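Local coordinates for protein kojibiose phosphorylase (Gut metagenome, PDB 6W0P) that belongs to glycoside hydrolase family 65 and is named a kojibiose phosphorylase, a carbohydrate-active enzyme with a helical central catalytic domain, at residues T466-E478 with M482-K494. Numbering follows the deposited sequence.
Sequences TKFSFYGVMGPDE and MVNHNTYTNFMAK
P476 lies over one face of the Y488 ring, its CG 3.8 Å from the ring centroid and 8° off the normal, which defines a CH-pi contact; M492 CG lies against the opposite face, offset toward the rim. With CG anti to the backbone N (chi1 -176°), Y488 holds its ring beneath the proline. The F470 ring receives N490 OD1 at its edge, 3.3 Å from CD1, while A493 CB approaches CE1 obliquely. The H485 ring has N484 CB over one face and S469 at its edge. It meets the Y471 ring obliquely, planes at 69°, and a water joins H485 NE2 to Y471 OH.

S469 OG is gripped twice: N490 ND2 donates to it over 2.6 Å, nearly in the amide plane, and H485 ND1 lies at 2.7 Å, with the donor unresolved. With the bond from N490 ND2 to V536 O and the water on H485 NE2, these bonds would hold the amide and the imidazole in their rotations.

V473 and V483 form a single antiparallel hydrogen-bonded pair, V473 N to V483 O and V483 N to V473 O. G472 N turns to N484 OD1, 3.2 Å away and almost along the C=O axis. G472 and V473 are two residues set against the one residue V483, and M482 and V483 likewise against V473, fitting two G1 beta bulges; G472 and M482 have positive phi, the usual backbone for the first residue of such a bulge.

N486 OD1 accepts T489 N (2.8 Å) and T489 OG1 from opposite faces of its plane, while N486 ND2 bonds D589. The arrangement is thus a single antiparallel bridge with two G1 beta bulges, leading into the N-capped helix 487-504 within the family 65 catalytic domain.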
ATOM      1  N   THR A 466      -3.871 -32.914   5.429  1.00 43.29           N
ATOM      2  CA  THR A 466      -4.398 -33.833   4.382  1.00 43.21           C
ATOM      3  C   THR A 466      -4.376 -33.150   3.005  1.00 43.06           C
ATOM      4  O   THR A 466      -4.635 -33.860   2.018  1.00 44.00           O
ATOM      5  CB  THR A 466      -5.825 -34.299   4.710  1.00 43.43           C
ATOM      6  OG1 THR A 466      -6.676 -33.147   4.763  1.00 42.38           O
ATOM      7  CG2 THR A 466      -5.884 -35.076   6.011  1.00 42.61           C
ATOM      8  N   LYS A 467      -4.100 -31.838   2.933  1.00 41.80           N
ATOM      9  CA  LYS A 467      -4.059 -31.081   1.651  1.00 40.24           C
ATOM     10  C   LYS A 467      -2.828 -30.175   1.641  1.00 38.33           C
ATOM     11  O   LYS A 467      -2.375 -29.784   2.735  1.00 37.88           O
ATOM     12  CB  LYS A 467      -5.298 -30.209   1.451  1.00 40.55           C
ATOM     13  CG  LYS A 467      -6.644 -30.808   1.842  1.00 41.25           C
ATOM     14  CD  LYS A 467      -7.746 -29.744   1.829  1.00 40.86           C
ATOM     15  CE  LYS A 467      -9.139 -30.237   2.173  1.00 40.83           C
ATOM     16  NZ  LYS A 467     -10.005 -29.110   2.613  1.00 40.58           N
ATOM     17  N   PHE A 468      -2.293 -29.915   0.446  1.00 35.99           N
ATOM     18  CA  PHE A 468      -1.197 -28.954   0.175  1.00 35.25           C
ATOM     19  C   PHE A 468      -1.732 -27.886  -0.792  1.00 33.89           C
ATOM     20  O   PHE A 468      -2.458 -28.239  -1.745  1.00 33.38           O
ATOM     21  CB  PHE A 468       0.040 -29.682  -0.367  1.00 35.58           C
ATOM     22  CG  PHE A 468       1.306 -28.851  -0.394  1.00 35.49           C
ATOM     23  CD1 PHE A 468       2.148 -28.796   0.705  1.00 35.60           C
ATOM     24  CD2 PHE A 468       1.661 -28.120  -1.518  1.00 34.78           C
ATOM     25  CE1 PHE A 468       3.303 -28.031   0.672  1.00 35.54           C
ATOM     26  CE2 PHE A 468       2.827 -27.376  -1.552  1.00 34.33           C
ATOM     27  CZ  PHE A 468       3.643 -27.325  -0.455  1.00 34.61           C
ATOM     28  N   SER A 469      -1.405 -26.608  -0.569  1.00 33.08           N
ATOM     29  CA  SER A 469      -1.820 -25.527  -1.496  1.00 32.16           C
ATOM     30  C   SER A 469      -0.921 -24.303  -1.354  1.00 31.83           C
ATOM     31  O   SER A 469       0.099 -24.396  -0.690  1.00 32.02           O
ATOM     32  CB  SER A 469      -3.265 -25.195  -1.275  1.00 32.01           C
ATOM     33  OG  SER A 469      -3.745 -24.366  -2.310  1.00 31.98           O
ATOM     34  N   PHE A 470      -1.291 -23.195  -2.006  1.00 31.08           N
ATOM     35  CA  PHE A 470      -0.718 -21.868  -1.740  1.00 30.68           C
ATOM     36  C   PHE A 470      -1.847 -21.041  -1.164  1.00 30.50           C
ATOM     37  O   PHE A 470      -2.915 -20.994  -1.773  1.00 31.23           O
ATOM     38  CB  PHE A 470      -0.063 -21.276  -2.992  1.00 30.56           C
ATOM     39  CG  PHE A 470       1.086 -22.105  -3.520  1.00 31.22           C
ATOM     40  CD1 PHE A 470       0.856 -23.263  -4.249  1.00 31.50           C
ATOM     41  CD2 PHE A 470       2.396 -21.783  -3.218  1.00 31.29           C
ATOM     42  CE1 PHE A 470       1.909 -24.040  -4.712  1.00 31.96           C
ATOM     43  CE2 PHE A 470       3.451 -22.549  -3.697  1.00 31.79           C
ATOM     44  CZ  PHE A 470       3.209 -23.671  -4.449  1.00 31.83           C
ATOM     45  N   TYR A 471      -1.581 -20.431  -0.011  1.00 30.28           N
ATOM     46  CA  TYR A 471      -2.494 -19.556   0.754  1.00 29.81           C
ATOM     47  C   TYR A 471      -2.015 -18.119   0.551  1.00 29.71           C
ATOM     48  O   TYR A 471      -0.791 -17.937   0.470  1.00 30.56           O
ATOM     49  CB  TYR A 471      -2.500 -19.974   2.228  1.00 29.66           C
ATOM     50  CG  TYR A 471      -3.153 -21.307   2.458  1.00 29.15           C
ATOM     51  CD1 TYR A 471      -2.422 -22.480   2.391  1.00 29.71           C
ATOM     52  CD2 TYR A 471      -4.502 -21.391   2.724  1.00 28.98           C
ATOM     53  CE1 TYR A 471      -3.016 -23.717   2.589  1.00 29.83           C
ATOM     54  CE2 TYR A 471      -5.124 -22.622   2.858  1.00 30.05           C
ATOM     55  CZ  TYR A 471      -4.378 -23.788   2.792  1.00 29.89           C
ATOM     56  OH  TYR A 471      -4.990 -24.991   2.960  1.00 30.62           O
ATOM     57  N   GLY A 472      -2.953 -17.165   0.468  1.00 29.27           N
ATOM     58  CA  GLY A 472      -2.683 -15.720   0.442  1.00 28.91           C
ATOM     59  C   GLY A 472      -1.998 -15.350  -0.845  1.00 28.42           C
ATOM     60  O   GLY A 472      -0.918 -14.755  -0.795  1.00 28.44           O
ATOM     61  N   VAL A 473      -2.581 -15.764  -1.968  1.00 28.51           N
ATOM     62  CA  VAL A 473      -1.937 -15.644  -3.305  1.00 28.00           C
ATOM     63  C   VAL A 473      -2.831 -14.855  -4.255  1.00 27.38           C
ATOM     64  O   VAL A 473      -3.973 -14.459  -3.879  1.00 27.55           O
ATOM     65  CB  VAL A 473      -1.554 -17.019  -3.876  1.00 28.47           C
ATOM     66  CG1 VAL A 473      -0.480 -17.669  -3.013  1.00 28.84           C
ATOM     67  CG2 VAL A 473      -2.748 -17.942  -4.074  1.00 28.64           C
ATOM     68  N   MET A 474      -2.282 -14.626  -5.437  1.00 26.75           N
ATOM     69  CA  MET A 474      -2.966 -14.018  -6.585  1.00 26.44           C
ATOM     70  C   MET A 474      -2.470 -14.746  -7.831  1.00 26.13           C
ATOM     71  O   MET A 474      -1.226 -14.873  -7.981  1.00 25.76           O
ATOM     72  CB  MET A 474      -2.618 -12.526  -6.671  1.00 26.57           C
ATOM     73  CG  MET A 474      -3.092 -11.873  -7.944  1.00 26.68           C
ATOM     74  SD  MET A 474      -2.605 -10.135  -8.125  1.00 27.07           S
ATOM     75  CE  MET A 474      -3.676  -9.343  -6.931  1.00 27.69           C
ATOM     76  N   GLY A 475      -3.400 -15.192  -8.682  1.00 25.73           N
ATOM     77  CA  GLY A 475      -3.084 -15.817  -9.970  1.00 25.57           C
ATOM     78  C   GLY A 475      -2.868 -14.735 -11.011  1.00 25.79           C
ATOM     79  O   GLY A 475      -2.783 -13.557 -10.672  1.00 25.43           O
ATOM     80  N   PRO A 476      -2.782 -15.086 -12.313  1.00 25.43           N
ATOM     81  CA  PRO A 476      -2.726 -14.063 -13.359  1.00 25.27           C
ATOM     82  C   PRO A 476      -3.906 -13.068 -13.315  1.00 25.17           C
ATOM     83  O   PRO A 476      -3.683 -11.920 -13.684  1.00 24.91           O
ATOM     84  CB  PRO A 476      -2.708 -14.885 -14.663  1.00 25.11           C
ATOM     85  CG  PRO A 476      -2.173 -16.253 -14.248  1.00 25.19           C
ATOM     86  CD  PRO A 476      -2.681 -16.456 -12.836  1.00 25.34           C
ATOM     87  N   ASP A 477      -5.093 -13.497 -12.868  1.00 24.98           N
ATOM     88  CA  ASP A 477      -6.281 -12.619 -12.690  1.00 25.56           C
ATOM     89  C   ASP A 477      -6.004 -11.742 -11.472  1.00 25.97           C
ATOM     90  O   ASP A 477      -6.165 -12.208 -10.336  1.00 26.50           O
ATOM     91  CB  ASP A 477      -7.611 -13.370 -12.512  1.00 25.58           C
ATOM     92  CG  ASP A 477      -8.751 -12.454 -12.077  1.00 25.76           C
ATOM     93  OD1 ASP A 477      -8.651 -11.261 -12.381  1.00 24.77           O
ATOM     94  OD2 ASP A 477      -9.725 -12.926 -11.397  1.00 25.89           O
ATOM     95  N   GLU A 478      -5.582 -10.513 -11.703  1.00 26.15           N
ATOM     96  CA  GLU A 478      -5.165  -9.606 -10.611  1.00 26.60           C
ATOM     97  C   GLU A 478      -6.378  -9.067  -9.863  1.00 26.43           C
ATOM     98  O   GLU A 478      -6.161  -8.311  -8.900  1.00 27.86           O
ATOM     99  CB  GLU A 478      -4.310  -8.474 -11.169  1.00 26.77           C
ATOM    100  CG  GLU A 478      -3.068  -8.997 -11.852  1.00 27.28           C
ATOM    101  CD  GLU A 478      -2.133  -7.913 -12.333  1.00 27.26           C
ATOM    102  OE1 GLU A 478      -2.480  -6.742 -12.201  1.00 27.96           O
ATOM    103  OE2 GLU A 478      -1.069  -8.257 -12.789  1.00 27.40           O
ATOM    104  N   MET A 482      -5.279 -12.391  -2.180  1.00 29.38           N
ATOM    105  CA  MET A 482      -5.202 -13.100  -0.874  1.00 30.50           C
ATOM    106  C   MET A 482      -6.275 -14.188  -0.894  1.00 29.47           C
ATOM    107  O   MET A 482      -7.011 -14.382   0.112  1.00 28.73           O
ATOM    108  CB  MET A 482      -5.421 -12.173   0.329  1.00 32.86           C
ATOM    109  CG  MET A 482      -4.341 -11.104   0.518  1.00 35.53           C
ATOM    110  SD  MET A 482      -2.703 -11.746   0.868  1.00 41.11           S
ATOM    111  CE  MET A 482      -3.046 -12.862   2.235  1.00 42.41           C
ATOM    112  N   VAL A 483      -6.392 -14.857  -2.037  1.00 28.30           N
ATOM    113  CA  VAL A 483      -7.272 -16.045  -2.153  1.00 27.52           C
ATOM    114  C   VAL A 483      -6.445 -17.286  -1.839  1.00 27.39           C
ATOM    115  O   VAL A 483      -5.207 -17.193  -1.831  1.00 26.99           O
ATOM    116  CB  VAL A 483      -7.938 -16.130  -3.533  1.00 27.28           C
ATOM    117  CG1 VAL A 483      -8.864 -14.949  -3.737  1.00 26.62           C
ATOM    118  CG2 VAL A 483      -6.941 -16.271  -4.670  1.00 27.00           C
ATOM    119  N   ASN A 484      -7.133 -18.399  -1.630  1.00 27.54           N
ATOM    120  CA  ASN A 484      -6.539 -19.725  -1.384  1.00 27.55           C
ATOM    121  C   ASN A 484      -6.958 -20.674  -2.503  1.00 28.17           C
ATOM    122  O   ASN A 484      -8.038 -20.497  -3.032  1.00 28.29           O
ATOM    123  CB  ASN A 484      -6.967 -20.257  -0.024  1.00 27.68           C
ATOM    124  CG  ASN A 484      -6.753 -19.261   1.088  1.00 27.29           C
ATOM    125  OD1 ASN A 484      -5.703 -18.633   1.171  1.00 27.35           O
ATOM    126  ND2 ASN A 484      -7.718 -19.166   1.978  1.00 27.32           N
ATOM    127  N   HIS A 485      -6.105 -21.645  -2.840  1.00 29.00           N
ATOM    128  CA  HIS A 485      -6.407 -22.699  -3.834  1.00 29.06           C
ATOM    129  C   HIS A 485      -6.678 -22.035  -5.190  1.00 28.85           C
ATOM    130  O   HIS A 485      -7.665 -22.448  -5.877  1.00 27.62           O
ATOM    131  CB  HIS A 485      -7.582 -23.552  -3.342  1.00 29.21           C
ATOM    132  CG  HIS A 485      -7.472 -23.959  -1.912  1.00 29.53           C
ATOM    133  ND1 HIS A 485      -6.276 -24.321  -1.356  1.00 29.20           N
ATOM    134  CD2 HIS A 485      -8.409 -24.087  -0.933  1.00 29.63           C
ATOM    135  CE1 HIS A 485      -6.479 -24.699  -0.103  1.00 29.57           C
ATOM    136  NE2 HIS A 485      -7.778 -24.539   0.192  1.00 29.50           N
ATOM    137  N   ASN A 486      -5.858 -21.031  -5.555  1.00 28.15           N
ATOM    138  CA  ASN A 486      -5.840 -20.519  -6.948  1.00 28.07           C
ATOM    139  C   ASN A 486      -5.350 -21.667  -7.834  1.00 28.33           C
ATOM    140  O   ASN A 486      -4.248 -22.214  -7.573  1.00 27.80           O
ATOM    141  CB  ASN A 486      -5.011 -19.260  -7.126  1.00 27.89           C
ATOM    142  CG  ASN A 486      -4.747 -18.951  -8.581  1.00 27.78           C
ATOM    143  OD1 ASN A 486      -3.650 -19.216  -9.072  1.00 27.80           O
ATOM    144  ND2 ASN A 486      -5.728 -18.378  -9.266  1.00 27.29           N
ATOM    145  N   THR A 487      -6.161 -22.061  -8.814  1.00 28.50           N
ATOM    146  CA  THR A 487      -5.905 -23.287  -9.604  1.00 28.54           C
ATOM    147  C   THR A 487      -4.687 -23.070 -10.492  1.00 27.57           C
ATOM    148  O   THR A 487      -3.863 -23.964 -10.544  1.00 27.24           O
ATOM    149  CB  THR A 487      -7.156 -23.726 -10.360  1.00 29.57           C
ATOM    150  OG1 THR A 487      -8.129 -23.876  -9.322  1.00 30.12           O
ATOM    151  CG2 THR A 487      -6.932 -25.009 -11.131  1.00 29.90           C
ATOM    152  N   TYR A 488      -4.528 -21.895 -11.103  1.00 26.98           N
ATOM    153  CA  TYR A 488      -3.318 -21.627 -11.908  1.00 26.67           C
ATOM    154  C   TYR A 488      -2.067 -21.889 -11.055  1.00 26.41           C
ATOM    155  O   TYR A 488      -1.163 -22.634 -11.487  1.00 26.04           O
ATOM    156  CB  TYR A 488      -3.274 -20.196 -12.444  1.00 26.63           C
ATOM    157  CG  TYR A 488      -2.092 -19.977 -13.347  1.00 26.05           C
ATOM    158  CD1 TYR A 488      -0.854 -19.618 -12.845  1.00 25.74           C
ATOM    159  CD2 TYR A 488      -2.201 -20.232 -14.704  1.00 25.96           C
ATOM    160  CE1 TYR A 488       0.243 -19.438 -13.682  1.00 25.83           C
ATOM    161  CE2 TYR A 488      -1.114 -20.062 -15.554  1.00 26.17           C
ATOM    162  CZ  TYR A 488       0.112 -19.661 -15.047  1.00 25.88           C
ATOM    163  OH  TYR A 488       1.170 -19.563 -15.906  1.00 25.57           O
ATOM    164  N   THR A 489      -1.997 -21.276  -9.875  1.00 26.07           N
ATOM    165  CA  THR A 489      -0.833 -21.406  -8.956  1.00 26.51           C
ATOM    166  C   THR A 489      -0.577 -22.895  -8.629  1.00 27.34           C
ATOM    167  O   THR A 489       0.581 -23.368  -8.786  1.00 27.72           O
ATOM    168  CB  THR A 489      -1.060 -20.536  -7.713  1.00 26.44           C
ATOM    169  OG1 THR A 489      -1.268 -19.176  -8.114  1.00 25.66           O
ATOM    170  CG2 THR A 489       0.073 -20.633  -6.718  1.00 26.50           C
ATOM    171  N   ASN A 490      -1.613 -23.627  -8.207  1.00 27.57           N
ATOM    172  CA  ASN A 490      -1.464 -25.015  -7.702  1.00 28.05           C
ATOM    173  C   ASN A 490      -1.139 -25.934  -8.883  1.00 28.51           C
ATOM    174  O   ASN A 490      -0.220 -26.769  -8.752  1.00 28.38           O
ATOM    175  CB  ASN A 490      -2.703 -25.484  -6.936  1.00 27.77           C
ATOM    176  CG  ASN A 490      -2.866 -24.753  -5.622  1.00 27.50           C
ATOM    177  OD1 ASN A 490      -2.250 -23.717  -5.415  1.00 26.31           O
ATOM    178  ND2 ASN A 490      -3.721 -25.276  -4.754  1.00 27.72           N
ATOM    179  N   PHE A 491      -1.866 -25.763  -9.985  1.00 28.33           N
ATOM    180  CA  PHE A 491      -1.711 -26.576 -11.207  1.00 29.15           C
ATOM    181  C   PHE A 491      -0.271 -26.431 -11.701  1.00 29.37           C
ATOM    182  O   PHE A 491       0.423 -27.459 -11.860  1.00 29.46           O
ATOM    183  CB  PHE A 491      -2.733 -26.154 -12.262  1.00 29.07           C
ATOM    184  CG  PHE A 491      -2.768 -27.019 -13.493  1.00 29.45           C
ATOM    185  CD1 PHE A 491      -1.958 -26.741 -14.579  1.00 29.54           C
ATOM    186  CD2 PHE A 491      -3.637 -28.091 -13.579  1.00 29.94           C
ATOM    187  CE1 PHE A 491      -1.997 -27.540 -15.709  1.00 29.67           C
ATOM    188  CE2 PHE A 491      -3.696 -28.869 -14.723  1.00 30.43           C
ATOM    189  CZ  PHE A 491      -2.881 -28.583 -15.791  1.00 30.30           C
ATOM    190  N   MET A 492       0.179 -25.194 -11.909  1.00 28.87           N
ATOM    191  CA  MET A 492       1.533 -24.939 -12.465  1.00 29.56           C
ATOM    192  C   MET A 492       2.625 -25.442 -11.492  1.00 31.00           C
ATOM    193  O   MET A 492       3.661 -25.909 -11.997  1.00 31.16           O
ATOM    194  CB  MET A 492       1.724 -23.452 -12.768  1.00 28.60           C
ATOM    195  CG  MET A 492       0.825 -22.951 -13.875  1.00 28.41           C
ATOM    196  SD  MET A 492       1.044 -23.862 -15.417  1.00 28.24           S
ATOM    197  CE  MET A 492       2.630 -23.201 -15.926  1.00 28.07           C
ATOM    198  N   ALA A 493       2.430 -25.311 -10.169  1.00 31.39           N
ATOM    199  CA  ALA A 493       3.357 -25.808  -9.128  1.00 32.15           C
ATOM    200  C   ALA A 493       3.451 -27.339  -9.217  1.00 33.70           C
ATOM    201  O   ALA A 493       4.578 -27.897  -9.227  1.00 34.13           O
ATOM    202  CB  ALA A 493       2.890 -25.369  -7.759  1.00 31.85           C
ATOM    203  N   LYS A 494       2.300 -28.008  -9.257  1.00 35.10           N
ATOM    204  CA  LYS A 494       2.213 -29.481  -9.422  1.00 35.81           C
ATOM    205  C   LYS A 494       2.926 -29.878 -10.721  1.00 35.42           C
ATOM    206  O   LYS A 494       3.718 -30.842 -10.667  1.00 35.56           O
ATOM    207  CB  LYS A 494       0.760 -29.934  -9.384  1.00 37.37           C
ATOM    208  CG  LYS A 494       0.575 -31.442  -9.375  1.00 39.91           C
ATOM    209  CD  LYS A 494      -0.870 -31.920  -9.303  1.00 40.57           C
ATOM    210  CE  LYS A 494      -0.949 -33.435  -9.346  1.00 42.35           C
ATOM    211  NZ  LYS A 494      -2.218 -33.922  -8.759  1.00 43.67           N
TER
HETATM  212  O   HOH W   1      -3.225 -21.293  -4.533  1.00 30.25           O
HETATM  213  O   HOH W   2      -7.620 -24.795   3.008  1.00 36.00           O
HETATM  214  O   HOH W   3       0.780 -17.077  -6.904  1.00 24.49           O